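PDB 5MKO: tRNA-5-methyluridine(54) 2-sulfurtransferase from Pyrococcus horikoshii, which catalyses the ATP-dependent 2-thiolation of 5-methyluridine 54 in the T loop of tRNA, a modification that stabilises tRNA at high temperature. Local coordinates for residues 52-57 with 149-154; 76-81 with 105-110; 156-161 with 195-200. All coordinates share one frame; numbering follows the deposited sequence.

Contact 1: 52-57 with 149-154. With AMP (adenosine monophosphate), chain C.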
loop_
_atom_site.group_PDB
_atom_site.type_symbol
_atom_site.label_atom_id
_atom_site.label_comp_id
_atom_site.label_asym_id
_atom_site.label_seq_id
_atom_site.Cartn_x
_atom_site.Cartn_y
_atom_site.Cartn_z
ATOM N N ARG A 52 11.792 -23.999 -24.621
ATOM C CA ARG A 52 13.126 -24.080 -24.028
ATOM C C ARG A 52 13.214 -22.922 -23.028
ATOM O O ARG A 52 13.256 -21.752 -23.429
ATOM C CB ARG A 52 14.217 -23.966 -25.098
ATOM C CG ARG A 52 14.584 -25.296 -25.738
ATOM C CD ARG A 52 15.700 -25.134 -26.746
ATOM N NE ARG A 52 17.021 -25.067 -26.117
ATOM C CZ ARG A 52 17.919 -24.114 -26.351
ATOM N NH1 ARG A 52 17.639 -23.118 -27.183
ATOM N NH2 ARG A 52 19.109 -24.156 -25.768
ATOM N N ILE A 53 13.166 -23.254 -21.728
ATOM C CA ILE A 53 13.164 -22.292 -20.621
ATOM C C ILE A 53 14.565 -22.047 -20.048
ATOM O O ILE A 53 15.308 -22.997 -19.798
ATOM C CB ILE A 53 12.136 -22.724 -19.524
ATOM C CG1 ILE A 53 10.738 -23.007 -20.148
ATOM C CG2 ILE A 53 12.033 -21.681 -18.392
ATOM C CD1 ILE A 53 9.881 -24.022 -19.425
ATOM N N LEU A 54 14.919 -20.767 -19.847
ATOM C CA LEU A 54 16.187 -20.378 -19.240
ATOM C C LEU A 54 15.917 -19.848 -17.830
ATOM O O LEU A 54 15.271 -18.813 -17.673
ATOM C CB LEU A 54 16.957 -19.346 -20.088
ATOM C CG LEU A 54 18.306 -18.870 -19.517
ATOM C CD1 LEU A 54 19.408 -19.901 -19.729
ATOM C CD2 LEU A 54 18.712 -17.550 -20.118
ATOM N N VAL A 55 16.391 -20.575 -16.810
ATOM C CA VAL A 55 16.217 -20.157 -15.425
ATOM C C VAL A 55 17.453 -19.372 -14.979
ATOM O O VAL A 55 18.561 -19.904 -14.960
ATOM C CB VAL A 55 15.806 -21.291 -14.434
ATOM C CG1 VAL A 55 15.453 -20.713 -13.055
ATOM C CG2 VAL A 55 14.636 -22.110 -14.984
ATOM N N ALA A 56 17.250 -18.087 -14.661
ATOM C CA ALA A 56 18.302 -17.200 -14.195
ATOM C C ALA A 56 18.521 -17.551 -12.718
ATOM O O ALA A 56 17.658 -17.268 -11.884
ATOM C CB ALA A 56 17.858 -15.759 -14.360
ATOM N N VAL A 57 19.614 -18.271 -12.421
ATOM C CA VAL A 57 19.923 -18.745 -11.071
ATOM C C VAL A 57 20.983 -17.856 -10.407
ATOM O O VAL A 57 22.087 -17.699 -10.924
ATOM C CB VAL A 57 20.254 -20.267 -11.000
ATOM C CG1 VAL A 57 19.067 -21.111 -11.454
ATOM C CG2 VAL A 57 21.500 -20.620 -11.805
ATOM N N ASN A 149 20.996 -17.651 -27.714
ATOM C CA ASN A 149 20.905 -19.108 -27.628
ATOM C C ASN A 149 19.530 -19.678 -27.970
ATOM O O ASN A 149 19.297 -20.867 -27.741
ATOM C CB ASN A 149 21.366 -19.578 -26.255
ATOM C CG ASN A 149 22.840 -19.385 -26.074
ATOM O OD1 ASN A 149 23.648 -20.154 -26.605
ATOM N ND2 ASN A 149 23.227 -18.317 -25.399
ATOM N N GLY A 150 18.652 -18.843 -28.525
ATOM C CA GLY A 150 17.308 -19.220 -28.961
ATOM C C GLY A 150 16.370 -19.807 -27.919
ATOM O O GLY A 150 15.605 -20.730 -28.225
ATOM N N PHE A 151 16.415 -19.277 -26.690
ATOM C CA PHE A 151 15.532 -19.712 -25.605
ATOM C C PHE A 151 14.181 -19.037 -25.762
ATOM O O PHE A 151 14.109 -17.845 -26.074
ATOM C CB PHE A 151 16.136 -19.390 -24.226
ATOM C CG PHE A 151 17.127 -20.417 -23.746
ATOM C CD1 PHE A 151 16.704 -21.544 -23.054
ATOM C CD2 PHE A 151 18.483 -20.269 -24.002
ATOM C CE1 PHE A 151 17.623 -22.497 -22.610
ATOM C CE2 PHE A 151 19.403 -21.227 -23.565
ATOM C CZ PHE A 151 18.968 -22.330 -22.866
ATOM N N ASP A 152 13.114 -19.803 -25.541
ATOM C CA ASP A 152 11.742 -19.333 -25.695
ATOM C C ASP A 152 11.240 -18.460 -24.550
ATOM O O ASP A 152 10.373 -17.610 -24.768
ATOM C CB ASP A 152 10.813 -20.524 -25.930
ATOM C CG ASP A 152 11.096 -21.230 -27.242
ATOM O OD1 ASP A 152 10.883 -20.606 -28.312
ATOM O OD2 ASP A 152 11.549 -22.398 -27.202
ATOM N N ALA A 153 11.781 -18.660 -23.337
ATOM C CA ALA A 153 11.382 -17.921 -22.142
ATOM C C ALA A 153 12.483 -17.853 -21.086
ATOM O O ALA A 153 13.349 -18.731 -21.039
ATOM C CB ALA A 153 10.143 -18.565 -21.539
ATOM N N ILE A 154 12.426 -16.814 -20.225
ATOM C CA ILE A 154 13.312 -16.619 -19.071
ATOM C C ILE A 154 12.418 -16.720 -17.843
ATOM O O ILE A 154 11.368 -16.087 -17.809
ATOM C CB ILE A 154 14.119 -15.277 -19.042
ATOM C CG1 ILE A 154 14.803 -14.953 -20.383
ATOM C CG2 ILE A 154 15.134 -15.293 -17.894
ATOM C CD1 ILE A 154 15.387 -13.530 -20.500
HETATM P P AMP C . 17.082 -9.726 -7.610
HETATM O O1P AMP C . 18.480 -9.914 -6.969
HETATM O O2P AMP C . 15.973 -9.959 -6.539
HETATM O O3P AMP C . 16.926 -8.450 -8.383
HETATM O "O5'" AMP C . 16.920 -10.913 -8.632
HETATM C "C5'" AMP C . 15.697 -11.262 -9.308
HETATM C "C4'" AMP C . 15.910 -12.574 -10.011
HETATM O "O4'" AMP C . 17.023 -12.456 -10.924
HETATM C "C3'" AMP C . 16.280 -13.730 -9.099
HETATM O "O3'" AMP C . 15.119 -14.295 -8.505
HETATM C "C2'" AMP C . 17.014 -14.667 -10.055
HETATM O "O2'" AMP C . 16.081 -15.408 -10.834
HETATM C "C1'" AMP C . 17.751 -13.671 -10.962
HETATM N N9 AMP C . 19.146 -13.400 -10.604
HETATM C C8 AMP C . 19.599 -12.541 -9.637
HETATM N N7 AMP C . 20.905 -12.487 -9.534
HETATM C C5 AMP C . 21.347 -13.369 -10.508
HETATM C C6 AMP C . 22.635 -13.776 -10.908
HETATM N N6 AMP C . 23.760 -13.377 -10.307
HETATM N N1 AMP C . 22.730 -14.654 -11.934
HETATM C C2 AMP C . 21.606 -15.101 -12.504
HETATM N N3 AMP C . 20.340 -14.813 -12.194
HETATM C C4 AMP C . 20.274 -13.934 -11.181
#

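Contact 2: 76-81 with 105-110. With AMP (adenosine monophosphate), chain C.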
loop_
_atom_site.group_PDB
_atom_site.type_symbol
_atom_site.label_atom_id
_atom_site.label_comp_id
_atom_site.label_asym_id
_atom_site.label_seq_id
_atom_site.Cartn_x
_atom_site.Cartn_y
_atom_site.Cartn_z
ATOM N N ASN A 76 11.437 -28.251 -20.063
ATOM C CA ASN A 76 12.722 -28.231 -20.769
ATOM C C ASN A 76 13.510 -26.999 -20.283
ATOM O O ASN A 76 13.398 -25.911 -20.860
ATOM C CB ASN A 76 12.505 -28.215 -22.296
ATOM C CG ASN A 76 13.732 -28.460 -23.149
ATOM O OD1 ASN A 76 14.877 -28.523 -22.675
ATOM N ND2 ASN A 76 13.512 -28.590 -24.451
ATOM N N ILE A 77 14.289 -27.175 -19.198
ATOM C CA ILE A 77 15.030 -26.073 -18.604
ATOM C C ILE A 77 16.544 -26.201 -18.725
ATOM O O ILE A 77 17.102 -27.293 -18.819
ATOM C CB ILE A 77 14.611 -25.780 -17.128
ATOM C CG1 ILE A 77 15.050 -26.897 -16.152
ATOM C CG2 ILE A 77 13.105 -25.466 -16.997
ATOM C CD1 ILE A 77 15.493 -26.383 -14.802
ATOM N N GLU A 78 17.188 -25.034 -18.724
ATOM C CA GLU A 78 18.624 -24.797 -18.708
ATOM C C GLU A 78 18.805 -23.591 -17.796
ATOM O O GLU A 78 17.863 -22.821 -17.621
ATOM C CB GLU A 78 19.183 -24.569 -20.114
ATOM C CG GLU A 78 19.507 -25.871 -20.823
ATOM C CD GLU A 78 19.872 -25.759 -22.288
ATOM O OE1 GLU A 78 19.008 -26.073 -23.138
ATOM O OE2 GLU A 78 21.032 -25.394 -22.589
ATOM N N CYS A 79 19.953 -23.475 -17.137
ATOM C CA CYS A 79 20.164 -22.424 -16.153
ATOM C C CYS A 79 21.317 -21.491 -16.467
ATOM O O CYS A 79 22.329 -21.917 -17.024
ATOM C CB CYS A 79 20.311 -23.030 -14.763
ATOM S SG CYS A 79 18.985 -24.177 -14.310
ATOM N N LEU A 80 21.164 -20.218 -16.088
ATOM C CA LEU A 80 22.203 -19.214 -16.252
ATOM C C LEU A 80 22.564 -18.565 -14.931
ATOM O O LEU A 80 21.689 -18.083 -14.225
ATOM C CB LEU A 80 21.856 -18.147 -17.320
ATOM C CG LEU A 80 22.829 -16.940 -17.432
ATOM C CD1 LEU A 80 24.164 -17.332 -18.015
ATOM C CD2 LEU A 80 22.230 -15.817 -18.232
ATOM N N HIS A 81 23.855 -18.549 -14.608
ATOM C CA HIS A 81 24.356 -17.859 -13.436
ATOM C C HIS A 81 25.290 -16.761 -13.908
ATOM O O HIS A 81 26.185 -17.013 -14.716
ATOM C CB HIS A 81 25.058 -18.799 -12.442
ATOM C CG HIS A 81 25.679 -18.058 -11.295
ATOM N ND1 HIS A 81 24.903 -17.490 -10.301
ATOM C CD2 HIS A 81 26.978 -17.745 -11.070
ATOM C CE1 HIS A 81 25.750 -16.863 -9.496
ATOM N NE2 HIS A 81 27.009 -16.989 -9.917
ATOM N N GLY A 105 19.678 -31.361 -11.607
ATOM C CA GLY A 105 20.019 -32.140 -12.787
ATOM C C GLY A 105 19.713 -31.367 -14.050
ATOM O O GLY A 105 19.203 -31.928 -15.022
ATOM N N ALA A 106 20.012 -30.062 -14.030
ATOM C CA ALA A 106 19.784 -29.173 -15.158
ATOM C C ALA A 106 21.100 -28.559 -15.641
ATOM O O ALA A 106 21.972 -28.270 -14.811
ATOM C CB ALA A 106 18.811 -28.077 -14.763
ATOM N N PRO A 107 21.265 -28.361 -16.976
ATOM C CA PRO A 107 22.510 -27.753 -17.483
ATOM C C PRO A 107 22.707 -26.329 -16.961
ATOM O O PRO A 107 21.753 -25.551 -16.928
ATOM C CB PRO A 107 22.318 -27.762 -19.006
ATOM C CG PRO A 107 21.229 -28.757 -19.259
ATOM C CD PRO A 107 20.328 -28.651 -18.081
ATOM N N LEU A 108 23.925 -25.999 -16.513
ATOM C CA LEU A 108 24.220 -24.664 -16.002
ATOM C C LEU A 108 25.272 -23.958 -16.848
ATOM O O LEU A 108 26.334 -24.513 -17.117
ATOM C CB LEU A 108 24.611 -24.687 -14.506
ATOM C CG LEU A 108 25.192 -23.395 -13.900
ATOM C CD1 LEU A 108 24.131 -22.316 -13.742
ATOM C CD2 LEU A 108 25.852 -23.672 -12.580
ATOM N N HIS A 109 24.952 -22.725 -17.261
ATOM C CA HIS A 109 25.819 -21.843 -18.031
ATOM C C HIS A 109 26.231 -20.701 -17.118
ATOM O O HIS A 109 25.396 -20.149 -16.415
ATOM C CB HIS A 109 25.116 -21.309 -19.288
ATOM C CG HIS A 109 24.502 -22.369 -20.150
ATOM N ND1 HIS A 109 23.339 -22.993 -19.752
ATOM C CD2 HIS A 109 24.871 -22.863 -21.352
ATOM C CE1 HIS A 109 23.040 -23.857 -20.708
ATOM N NE2 HIS A 109 23.909 -23.794 -21.708
ATOM N N ILE A 110 27.520 -20.380 -17.096
ATOM C CA ILE A 110 28.076 -19.344 -16.237
ATOM C C ILE A 110 28.698 -18.231 -17.067
ATOM O O ILE A 110 29.498 -18.507 -17.958
ATOM C CB ILE A 110 29.069 -19.947 -15.194
ATOM C CG1 ILE A 110 28.352 -20.944 -14.247
ATOM C CG2 ILE A 110 29.802 -18.843 -14.406
ATOM C CD1 ILE A 110 29.256 -21.911 -13.521
HETATM P P AMP C . 17.082 -9.726 -7.610
HETATM O O1P AMP C . 18.480 -9.914 -6.969
HETATM O O2P AMP C . 15.973 -9.959 -6.539
HETATM O O3P AMP C . 16.926 -8.450 -8.383
HETATM O "O5'" AMP C . 16.920 -10.913 -8.632
HETATM C "C5'" AMP C . 15.697 -11.262 -9.308
HETATM C "C4'" AMP C . 15.910 -12.574 -10.011
HETATM O "O4'" AMP C . 17.023 -12.456 -10.924
HETATM C "C3'" AMP C . 16.280 -13.730 -9.099
HETATM O "O3'" AMP C . 15.119 -14.295 -8.505
HETATM C "C2'" AMP C . 17.014 -14.667 -10.055
HETATM O "O2'" AMP C . 16.081 -15.408 -10.834
HETATM C "C1'" AMP C . 17.751 -13.671 -10.962
HETATM N N9 AMP C . 19.146 -13.400 -10.604
HETATM C C8 AMP C . 19.599 -12.541 -9.637
HETATM N N7 AMP C . 20.905 -12.487 -9.534
HETATM C C5 AMP C . 21.347 -13.369 -10.508
HETATM C C6 AMP C . 22.635 -13.776 -10.908
HETATM N N6 AMP C . 23.760 -13.377 -10.307
HETATM N N1 AMP C . 22.730 -14.654 -11.934
HETATM C C2 AMP C . 21.606 -15.101 -12.504
HETATM N N3 AMP C . 20.340 -14.813 -12.194
HETATM C C4 AMP C . 20.274 -13.934 -11.181
#

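Contact 3: 156-161 with 195-200. With AMP (adenosine monophosphate), chain C.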
loop_
_atom_site.group_PDB
_atom_site.type_symbol
_atom_site.label_atom_id
_atom_site.label_comp_id
_atom_site.label_asym_id
_atom_site.label_seq_id
_atom_site.Cartn_x
_atom_site.Cartn_y
_atom_site.Cartn_z
ATOM N N THR A 156 12.372 -16.280 -13.617
ATOM C CA THR A 156 13.055 -15.719 -12.456
ATOM C C THR A 156 12.432 -16.259 -11.170
ATOM O O THR A 156 11.365 -16.873 -11.216
ATOM C CB THR A 156 13.149 -14.187 -12.530
ATOM O OG1 THR A 156 11.843 -13.614 -12.643
ATOM C CG2 THR A 156 14.065 -13.704 -13.644
ATOM N N GLY A 157 13.121 -16.046 -10.050
ATOM C CA GLY A 157 12.712 -16.532 -8.735
ATOM C C GLY A 157 11.740 -15.688 -7.933
ATOM O O GLY A 157 11.417 -16.066 -6.804
ATOM N N HIS A 158 11.239 -14.563 -8.495
ATOM C CA HIS A 158 10.296 -13.657 -7.812
ATOM C C HIS A 158 9.054 -14.353 -7.239
ATOM O O HIS A 158 8.263 -14.942 -7.982
ATOM C CB HIS A 158 9.862 -12.506 -8.710
ATOM C CG HIS A 158 10.980 -11.665 -9.220
ATOM N ND1 HIS A 158 11.696 -12.030 -10.339
ATOM C CD2 HIS A 158 11.415 -10.460 -8.795
ATOM C CE1 HIS A 158 12.550 -11.044 -10.554
ATOM N NE2 HIS A 158 12.422 -10.080 -9.645
ATOM N N ASN A 159 8.920 -14.291 -5.903
ATOM C CA ASN A 159 7.823 -14.882 -5.146
ATOM C C ASN A 159 6.721 -13.840 -4.846
ATOM O O ASN A 159 6.844 -12.673 -5.254
ATOM C CB ASN A 159 8.349 -15.574 -3.865
ATOM C CG ASN A 159 9.130 -14.694 -2.908
ATOM O OD1 ASN A 159 8.787 -13.538 -2.647
ATOM N ND2 ASN A 159 10.167 -15.249 -2.302
ATOM N N LEU A 160 5.647 -14.268 -4.142
ATOM C CA LEU A 160 4.512 -13.414 -3.766
ATOM C C LEU A 160 4.942 -12.196 -2.951
ATOM O O LEU A 160 4.472 -11.093 -3.228
ATOM C CB LEU A 160 3.431 -14.243 -3.033
ATOM C CG LEU A 160 2.180 -13.534 -2.531
ATOM C CD1 LEU A 160 1.270 -13.119 -3.677
ATOM C CD2 LEU A 160 1.437 -14.423 -1.592
ATOM N N ASP A 161 5.855 -12.399 -1.978
ATOM C CA ASP A 161 6.409 -11.360 -1.111
ATOM C C ASP A 161 7.138 -10.291 -1.916
ATOM O O ASP A 161 6.979 -9.105 -1.620
ATOM C CB ASP A 161 7.354 -11.973 -0.074
ATOM C CG ASP A 161 6.684 -12.885 0.935
ATOM O OD1 ASP A 161 5.690 -13.552 0.570
ATOM O OD2 ASP A 161 7.185 -12.973 2.076
ATOM N N LYS A 195 9.680 -13.011 -20.213
ATOM C CA LYS A 195 10.096 -13.204 -18.824
ATOM C C LYS A 195 8.870 -13.662 -18.042
ATOM O O LYS A 195 7.795 -13.092 -18.209
ATOM C CB LYS A 195 10.684 -11.918 -18.226
ATOM C CG LYS A 195 12.163 -11.706 -18.516
ATOM C CD LYS A 195 12.806 -10.743 -17.505
ATOM C CE LYS A 195 14.300 -10.520 -17.681
ATOM N NZ LYS A 195 14.642 -9.709 -18.895
ATOM N N VAL A 196 9.009 -14.713 -17.228
ATOM C CA VAL A 196 7.900 -15.250 -16.428
ATOM C C VAL A 196 8.293 -15.447 -14.956
ATOM O O VAL A 196 9.480 -15.594 -14.640
ATOM C CB VAL A 196 7.243 -16.524 -17.025
ATOM C CG1 VAL A 196 6.444 -16.205 -18.285
ATOM C CG2 VAL A 196 8.264 -17.633 -17.274
ATOM N N LYS A 197 7.277 -15.442 -14.065
ATOM C CA LYS A 197 7.445 -15.619 -12.620
ATOM C C LYS A 197 6.632 -16.832 -12.117
ATOM O O LYS A 197 5.499 -16.656 -11.663
ATOM C CB LYS A 197 7.106 -14.324 -11.858
ATOM C CG LYS A 197 8.147 -13.234 -12.046
ATOM C CD LYS A 197 7.617 -11.848 -11.724
ATOM C CE LYS A 197 8.713 -10.822 -11.863
ATOM N NZ LYS A 197 8.252 -9.460 -11.543
ATOM N N PRO A 198 7.172 -18.076 -12.206
ATOM C CA PRO A 198 6.398 -19.253 -11.749
ATOM C C PRO A 198 6.045 -19.271 -10.258
ATOM O O PRO A 198 5.055 -19.888 -9.879
ATOM C CB PRO A 198 7.282 -20.448 -12.148
ATOM C CG PRO A 198 8.251 -19.907 -13.162
ATOM C CD PRO A 198 8.481 -18.480 -12.761
ATOM N N LEU A 199 6.834 -18.577 -9.422
ATOM C CA LEU A 199 6.626 -18.501 -7.964
ATOM C C LEU A 199 5.745 -17.306 -7.522
ATOM O O LEU A 199 5.678 -16.986 -6.332
ATOM C CB LEU A 199 7.988 -18.465 -7.222
ATOM C CG LEU A 199 8.988 -19.614 -7.428
ATOM C CD1 LEU A 199 10.141 -19.471 -6.447
ATOM C CD2 LEU A 199 8.338 -20.988 -7.264
ATOM N N TYR A 200 5.052 -16.684 -8.475
ATOM C CA TYR A 200 4.202 -15.512 -8.298
ATOM C C TYR A 200 3.183 -15.588 -7.144
ATOM O O TYR A 200 2.910 -14.556 -6.512
ATOM C CB TYR A 200 3.481 -15.185 -9.615
ATOM C CG TYR A 200 2.969 -13.764 -9.692
ATOM C CD1 TYR A 200 3.828 -12.708 -9.985
ATOM C CD2 TYR A 200 1.621 -13.476 -9.502
ATOM C CE1 TYR A 200 3.354 -11.406 -10.097
ATOM C CE2 TYR A 200 1.135 -12.178 -9.613
ATOM C CZ TYR A 200 2.009 -11.139 -9.889
ATOM O OH TYR A 200 1.538 -9.848 -9.965
HETATM P P AMP C . 17.082 -9.726 -7.610
HETATM O O1P AMP C . 18.480 -9.914 -6.969
HETATM O O2P AMP C . 15.973 -9.959 -6.539
HETATM O O3P AMP C . 16.926 -8.450 -8.383
HETATM O "O5'" AMP C . 16.920 -10.913 -8.632
HETATM C "C5'" AMP C . 15.697 -11.262 -9.308
HETATM C "C4'" AMP C . 15.910 -12.574 -10.011
HETATM O "O4'" AMP C . 17.023 -12.456 -10.924
HETATM C "C3'" AMP C . 16.280 -13.730 -9.099
HETATM O "O3'" AMP C . 15.119 -14.295 -8.505
HETATM C "C2'" AMP C . 17.014 -14.667 -10.055
HETATM O "O2'" AMP C . 16.081 -15.408 -10.834
HETATM C "C1'" AMP C . 17.751 -13.671 -10.962
HETATM N N9 AMP C . 19.146 -13.400 -10.604
HETATM C C8 AMP C . 19.599 -12.541 -9.637
HETATM N N7 AMP C . 20.905 -12.487 -9.534
HETATM C C5 AMP C . 21.347 -13.369 -10.508
HETATM C C6 AMP C . 22.635 -13.776 -10.908
HETATM N N6 AMP C . 23.760 -13.377 -10.307
HETATM N N1 AMP C . 22.730 -14.654 -11.934
HETATM C C2 AMP C . 21.606 -15.101 -12.504
HETATM N N3 AMP C . 20.340 -14.813 -12.194
HETATM C C4 AMP C . 20.274 -13.934 -11.181
HETATM O O HOH W 1 9.031 -16.684 -9.949
#

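Contact 1: 52-57 with 149-154
The guanidinium of Arg52 lies nearly flat on the ring of Phe151, a cation-pi stack with CZ of Arg52 4.1 Å from the ring centroid and the planes 28° apart. On the opposite face of that ring sits CB of Leu54, a CH-pi contact, so the phenyl is held between two residues of one strand. The bend at chi3 (80°) turns the guanidinium back over the ring, where its NH1 gives an almost straight, in-plane bond to Asn149 O at 2.9 Å. Gly150, with the positive phi that glycine tolerates, is the C-prime residue of the Schellman motif ending helix 132-148. With an alanine at Phe151, the guanidinium would probably lose its stacking face and turn more freely from Asn149 O, leaving a gap beside Leu54. OD2 of Asp152 accepts a hydrogen bond from Arg52 N on its anti lone pair (3.0 Å). Arg52 O accepts from Asp152 N and, weakly, from Ala153 N, and the parallel pairing continues with Leu54 N to Ala153 O at 2.8 Å. Ala56 O takes a hydrogen bond from O2' of AMP. Helix 132-148 covers Leu54 and Ile154, Leu47 packs on Ile53 and Ala153, and strand 76-83 flanks strand 52-56, its Glu78 salt-bridged to Arg52.

Contact 2: 76-81 with 105-110
Cys79 O is gripped twice by His109: the backbone N donates at 2.8 Å and the ring atom ND1 at 3.1 Å. The two donors reach the oxygen from opposite faces of its carbonyl plane, and Cys79 O lies in the plane of the imidazole, at its edge. With chi1 at -52° the ring stands beside its own backbone N, which lets one residue supply both donors; histidine suits the place because its ring N-H lies close enough to that backbone N for both to reach one oxygen. On either side of this fork the parallel pairing runs on, Cys79 N to Pro107 O at 2.8 Å and His81 N to His109 O at 2.9 Å.

Beyond the bonds, Glu78 reaches along the sheet to the same imidazole. Its OE2 lies near the ring edge without a hydrogen bond, while its OE1 is engaged by Arg52 in a salt bridge. The aliphatic part of Glu78 serves too, since its CG packs across the ring of Pro107 at 3.7 Å. Around Ile77, Cys79, Ala106 and Leu108 the packing is mainly apolar: SG of Cys79 and CD1 of Ile77 both meet CB of Ala106, a methyl small enough to fit beneath them, and CD1 of Leu108 touches CB of both Cys79 and His81. Helix 90-104 packs on this face, Cys101 against Cys79, completing a beta-alpha-beta unit with the two strands.

The ND1 bond implies a proton on that nitrogen; the Glu78 carboxylate might favour positive charge on the ring, an effect its salt bridge to Arg52 would moderate.

Contact 3: 156-161 with 195-200
Thr156 N donates to Val196 O at 3.1 Å in a nearly straight bond, carrying the pairing of strands 153-155 and 194-196 just past the end of the first, before segment 195-200 folds into a type I turn from Lys197 to Tyr200. Over one face of the His158 ring lies CE of Lys197, a CH-pi contact 3.8 Å from the centroid. The lysine chain, extended beyond CG, runs past Thr156 and then CB of His158 to reach the imidazole. OG1 of Thr156, set between its backbone N and carbonyl carbon (chi1 58°), shares a hydrogen bond with ND1 of His158 at 2.8 Å and so helps fix the ring's rotation; CE1 of that ring approaches C5' of AMP at 3.4 Å. Leu199 is apolar where it meets helix 26-43, yet its N is satisfied by a water that also donates to Thr156 O and His158 O, joining loop and turn. Asn159 is the N-cap of helix 160-172, a role its short amide suits. Gly157 N donates a hydrogen bond to O2' of AMP at 3.1 Å and a weak one to O3'. The chemistry thus turns a backbone N-H to the ribose, whose close approach suits a residue without a side chain, while the threonine-histidine bond and the water brace the loop behind it.

How the contacts relate
All three contacts are largely buried and reach one sheet of the PP-loop domain, and each touches AMP. Contacts 1 and 2 adjoin, since strands 52-56 and 76-83 are neighbours: Val55 N meets Glu78 O at 2.8 Å, and the ring of Phe151 packs on Glu78. Contact 3 meets contact 1 on its other side, through Ile154 O and Val196 N, but does not touch contact 2, whose centre is about 17 Å from its own. Contact 2, at the outermost strand 108-112, is the fullest strand pairing. Contact 1 keeps its charged and exposed residues at the end remote from the nucleotide, whereas contact 3, closest to the chain's centre, is loop against turn, with water and ribose among its partners.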